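Local atomic coordinates of protease Do-like 2, chloroplastic (Arabidopsis thaliana, PDB entry 4FLN), a protein that acts as a serine protease making the primary cleavage in the photodamaged D1 protein of plant photosystem II. Residues B[144-156]-B[164-176]. Residues are numbered along the deposited sequence; the frame is centred on the assembly and turned at random.
Sequences HLPRLQDSVTVVG and ISVTKGVVSRIEV
Val152, Val154 and Gly156 each exchange a pair of backbone hydrogen bonds with Gly169, Thr167 and Ser165, building the antiparallel beta hairpin that opens the second six-stranded barrel of the trypsin-like protease domain. Ser165 N donates to Gly156 O at 2.9 Å in a nearly linear bond (176°). At Gly169 O, by contrast, the N-H of Val152 arrives 42° above the carbonyl plane. On the strand's other edge, Thr153 and Val155 form backbone hydrogen bonds with Phe205 and Pro203, closing the barrel against strand 203-205. Beyond Ser151 a type II turn, Arg147 to Asp150, prolongs the pairing: Gln149 N binds Val171 O at 2.8 Å, and Asp150 O takes the N-H of Val171. Between these bonds the Val171 side chain enters the bend, its CG2 lying 3.4 Å from Val152 CG2 and 3.7 Å from Pro146 CB. Having CG1 anti to the backbone N (chi1 162°) directs that methyl to Leu148. Replacing Val171 by an alanine is likely to open a gap between Pro146, Leu148 and Val152. Ser172 and Arg173 form a classic bulge opposite Gln190; Arg173 NH2 binds Gly160 O of a neighbouring subunit. Ile174 CD1 rests 3.5 Å from Pro146 O, the acceptor for Arg317 NH2.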
loop_
_atom_site.group_PDB
_atom_site.type_symbol
_atom_site.label_atom_id
_atom_site.label_comp_id
_atom_site.label_asym_id
_atom_site.label_seq_id
_atom_site.Cartn_x
_atom_site.Cartn_y
_atom_site.Cartn_z
ATOM N N HIS B 144 -4.906 40.625 24.899
ATOM C CA HIS B 144 -4.747 41.218 23.579
ATOM C C HIS B 144 -3.928 40.267 22.699
ATOM O O HIS B 144 -3.442 39.241 23.170
ATOM C CB HIS B 144 -4.083 42.605 23.684
ATOM N N LEU B 145 -3.760 40.618 21.431
ATOM C CA LEU B 145 -3.066 39.754 20.486
ATOM C C LEU B 145 -1.549 39.715 20.741
ATOM O O LEU B 145 -0.892 40.756 20.803
ATOM C CB LEU B 145 -3.371 40.211 19.058
ATOM C CG LEU B 145 -2.861 39.379 17.886
ATOM C CD1 LEU B 145 -3.915 38.389 17.437
ATOM C CD2 LEU B 145 -2.471 40.298 16.748
ATOM N N PRO B 146 -0.990 38.502 20.875
ATOM C CA PRO B 146 0.417 38.232 21.196
ATOM C C PRO B 146 1.389 38.669 20.108
ATOM O O PRO B 146 0.972 39.019 19.005
ATOM C CB PRO B 146 0.458 36.707 21.331
ATOM C CG PRO B 146 -0.673 36.234 20.514
ATOM C CD PRO B 146 -1.748 37.253 20.683
ATOM N N ARG B 147 2.677 38.669 20.440
ATOM C CA ARG B 147 3.718 38.903 19.454
ATOM C C ARG B 147 4.455 37.595 19.207
ATOM O O ARG B 147 4.449 36.699 20.050
ATOM C CB ARG B 147 4.674 40.011 19.907
ATOM C CG ARG B 147 3.966 41.346 20.110
ATOM C CD ARG B 147 4.905 42.548 20.215
ATOM N NE ARG B 147 4.184 43.786 19.903
ATOM C CZ ARG B 147 4.147 44.355 18.698
ATOM N NH1 ARG B 147 4.812 43.815 17.681
ATOM N NH2 ARG B 147 3.450 45.470 18.506
ATOM N N LEU B 148 5.042 37.463 18.025
ATOM C CA LEU B 148 5.829 36.284 17.713
ATOM C C LEU B 148 6.844 36.005 18.811
ATOM O O LEU B 148 7.545 36.905 19.273
ATOM C CB LEU B 148 6.560 36.458 16.385
ATOM C CG LEU B 148 5.719 36.489 15.108
ATOM C CD1 LEU B 148 6.633 36.525 13.894
ATOM C CD2 LEU B 148 4.769 35.292 15.029
ATOM N N GLN B 149 6.904 34.741 19.219
ATOM C CA GLN B 149 7.831 34.263 20.244
ATOM C C GLN B 149 7.288 34.410 21.655
ATOM O O GLN B 149 7.883 33.926 22.604
ATOM C CB GLN B 149 9.192 34.939 20.114
ATOM C CG GLN B 149 10.260 34.312 20.982
ATOM C CD GLN B 149 11.653 34.632 20.497
ATOM O OE1 GLN B 149 11.833 35.425 19.570
ATOM N NE2 GLN B 149 12.648 34.009 21.112
ATOM N N ASP B 150 6.147 35.069 21.796
ATOM C CA ASP B 150 5.463 35.097 23.082
ATOM C C ASP B 150 5.190 33.665 23.549
ATOM O O ASP B 150 4.790 32.796 22.768
ATOM C CB ASP B 150 4.154 35.881 22.981
ATOM C CG ASP B 150 4.342 37.374 23.207
ATOM O OD1 ASP B 150 5.460 37.883 22.981
ATOM O OD2 ASP B 150 3.364 38.038 23.619
ATOM N N SER B 151 5.425 33.415 24.826
ATOM C CA SER B 151 5.172 32.103 25.389
ATOM C C SER B 151 3.671 31.829 25.387
ATOM O O SER B 151 2.881 32.712 25.713
ATOM C CB SER B 151 5.719 32.048 26.815
ATOM O OG SER B 151 5.555 30.758 27.365
ATOM N N VAL B 152 3.276 30.614 25.008
ATOM C CA VAL B 152 1.869 30.218 25.074
ATOM C C VAL B 152 1.710 28.854 25.743
ATOM O O VAL B 152 2.554 27.976 25.587
ATOM C CB VAL B 152 1.222 30.136 23.677
ATOM C CG1 VAL B 152 -0.299 30.043 23.803
ATOM C CG2 VAL B 152 1.586 31.330 22.862
ATOM N N THR B 153 0.636 28.677 26.502
ATOM C CA THR B 153 0.262 27.339 26.938
ATOM C C THR B 153 -1.192 27.087 26.575
ATOM O O THR B 153 -2.048 27.966 26.726
ATOM C CB THR B 153 0.480 27.076 28.458
ATOM O OG1 THR B 153 -0.537 27.736 29.215
ATOM C CG2 THR B 153 1.835 27.558 28.915
ATOM N N VAL B 154 -1.450 25.882 26.079
ATOM C CA VAL B 154 -2.784 25.437 25.724
ATOM C C VAL B 154 -3.251 24.463 26.795
ATOM O O VAL B 154 -2.513 23.555 27.168
ATOM C CB VAL B 154 -2.748 24.739 24.357
ATOM C CG1 VAL B 154 -3.969 23.849 24.141
ATOM C CG2 VAL B 154 -2.599 25.764 23.252
ATOM N N VAL B 155 -4.467 24.660 27.297
ATOM C CA VAL B 155 -5.043 23.795 28.326
ATOM C C VAL B 155 -6.333 23.117 27.860
ATOM O O VAL B 155 -7.232 23.764 27.319
ATOM C CB VAL B 155 -5.340 24.591 29.606
ATOM C CG1 VAL B 155 -6.017 23.716 30.630
ATOM C CG2 VAL B 155 -4.051 25.165 30.172
ATOM N N GLY B 156 -6.432 21.813 28.085
ATOM C CA GLY B 156 -7.587 21.065 27.626
ATOM C C GLY B 156 -7.663 19.644 28.145
ATOM O O GLY B 156 -6.856 19.222 28.970
ATOM N N ILE B 164 -6.716 16.754 33.183
ATOM C CA ILE B 164 -6.421 17.882 32.305
ATOM C C ILE B 164 -4.955 17.875 31.861
ATOM O O ILE B 164 -4.083 17.440 32.608
ATOM C CB ILE B 164 -6.726 19.215 33.009
ATOM C CG1 ILE B 164 -7.502 20.150 32.082
ATOM C CG2 ILE B 164 -5.445 19.863 33.507
ATOM C CD1 ILE B 164 -7.948 21.440 32.747
ATOM N N SER B 165 -4.685 18.362 30.652
ATOM C CA SER B 165 -3.317 18.409 30.147
ATOM C C SER B 165 -2.921 19.801 29.648
ATOM O O SER B 165 -3.774 20.660 29.451
ATOM C CB SER B 165 -3.100 17.356 29.065
ATOM O OG SER B 165 -4.032 17.525 28.017
ATOM N N VAL B 166 -1.616 20.004 29.464
ATOM C CA VAL B 166 -1.032 21.318 29.194
ATOM C C VAL B 166 0.116 21.208 28.190
ATOM O O VAL B 166 0.919 20.281 28.259
ATOM C CB VAL B 166 -0.459 21.947 30.486
ATOM C CG1 VAL B 166 0.182 23.288 30.195
ATOM C CG2 VAL B 166 -1.544 22.109 31.522
ATOM N N THR B 167 0.198 22.144 27.252
ATOM C CA THR B 167 1.374 22.217 26.393
ATOM C C THR B 167 1.855 23.653 26.269
ATOM O O THR B 167 1.060 24.585 26.222
ATOM C CB THR B 167 1.180 21.556 24.983
ATOM O OG1 THR B 167 0.042 22.113 24.321
ATOM C CG2 THR B 167 0.990 20.053 25.106
ATOM N N LYS B 168 3.169 23.812 26.235
ATOM C CA LYS B 168 3.800 25.126 26.200
ATOM C C LYS B 168 4.702 25.207 24.967
ATOM O O LYS B 168 5.260 24.204 24.528
ATOM C CB LYS B 168 4.589 25.368 27.493
ATOM C CG LYS B 168 5.304 26.693 27.565
ATOM C CD LYS B 168 5.876 26.944 28.958
ATOM C CE LYS B 168 7.081 27.885 28.904
ATOM N NZ LYS B 168 6.993 29.022 29.875
ATOM N N GLY B 169 4.822 26.407 24.415
ATOM C CA GLY B 169 5.528 26.650 23.169
ATOM C C GLY B 169 5.592 28.149 22.988
ATOM O O GLY B 169 5.434 28.890 23.959
ATOM N N VAL B 170 5.839 28.616 21.770
ATOM C CA VAL B 170 5.711 30.050 21.523
ATOM C C VAL B 170 4.685 30.338 20.429
ATOM O O VAL B 170 4.223 29.430 19.735
ATOM C CB VAL B 170 7.069 30.679 21.121
ATOM C CG1 VAL B 170 8.070 30.479 22.217
ATOM C CG2 VAL B 170 7.587 30.076 19.804
ATOM N N VAL B 171 4.377 31.611 20.226
ATOM C CA VAL B 171 3.563 31.948 19.086
ATOM C C VAL B 171 4.566 31.903 17.969
ATOM O O VAL B 171 5.500 32.688 17.964
ATOM C CB VAL B 171 3.020 33.380 19.185
ATOM C CG1 VAL B 171 2.561 33.857 17.822
ATOM C CG2 VAL B 171 1.885 33.460 20.202
ATOM N N SER B 172 4.401 30.963 17.047
ATOM C CA SER B 172 5.308 30.856 15.912
ATOM C C SER B 172 4.929 31.759 14.751
ATOM O O SER B 172 5.801 32.321 14.089
ATOM C CB SER B 172 5.488 29.400 15.448
ATOM O OG SER B 172 4.294 28.656 15.553
ATOM N N ARG B 173 3.626 31.862 14.491
ATOM C CA ARG B 173 3.134 32.548 13.300
ATOM C C ARG B 173 1.812 33.270 13.526
ATOM O O ARG B 173 0.881 32.711 14.115
ATOM C CB ARG B 173 2.961 31.536 12.166
ATOM C CG ARG B 173 3.145 32.116 10.781
ATOM C CD ARG B 173 3.195 31.031 9.736
ATOM N NE ARG B 173 3.651 31.565 8.462
ATOM C CZ ARG B 173 3.394 31.011 7.281
ATOM N NH1 ARG B 173 2.671 29.898 7.203
ATOM N NH2 ARG B 173 3.856 31.578 6.175
ATOM N N ILE B 174 1.727 34.507 13.044
ATOM C CA ILE B 174 0.452 35.215 12.969
ATOM C C ILE B 174 0.099 35.452 11.509
ATOM O O ILE B 174 0.696 36.290 10.840
ATOM C CB ILE B 174 0.503 36.561 13.704
ATOM C CG1 ILE B 174 0.583 36.339 15.206
ATOM C CG2 ILE B 174 -0.732 37.374 13.400
ATOM C CD1 ILE B 174 1.329 37.425 15.910
ATOM N N GLU B 175 -0.896 34.720 11.027
ATOM C CA GLU B 175 -1.201 34.684 9.605
ATOM C C GLU B 175 -2.712 34.616 9.404
ATOM O O GLU B 175 -3.450 34.257 10.313
ATOM C CB GLU B 175 -0.526 33.457 8.988
ATOM C CG GLU B 175 -0.753 33.252 7.504
ATOM C CD GLU B 175 -0.011 34.256 6.651
ATOM O OE1 GLU B 175 0.950 33.849 5.963
ATOM O OE2 GLU B 175 -0.394 35.446 6.661
ATOM N N VAL B 176 -3.179 34.986 8.223
ATOM C CA VAL B 176 -4.557 34.704 7.852
ATOM C C VAL B 176 -4.652 33.271 7.319
ATOM O O VAL B 176 -3.854 32.869 6.474
ATOM C CB VAL B 176 -5.057 35.700 6.794
ATOM C CG1 VAL B 176 -6.091 35.054 5.893
ATOM C CG2 VAL B 176 -5.625 36.929 7.457
#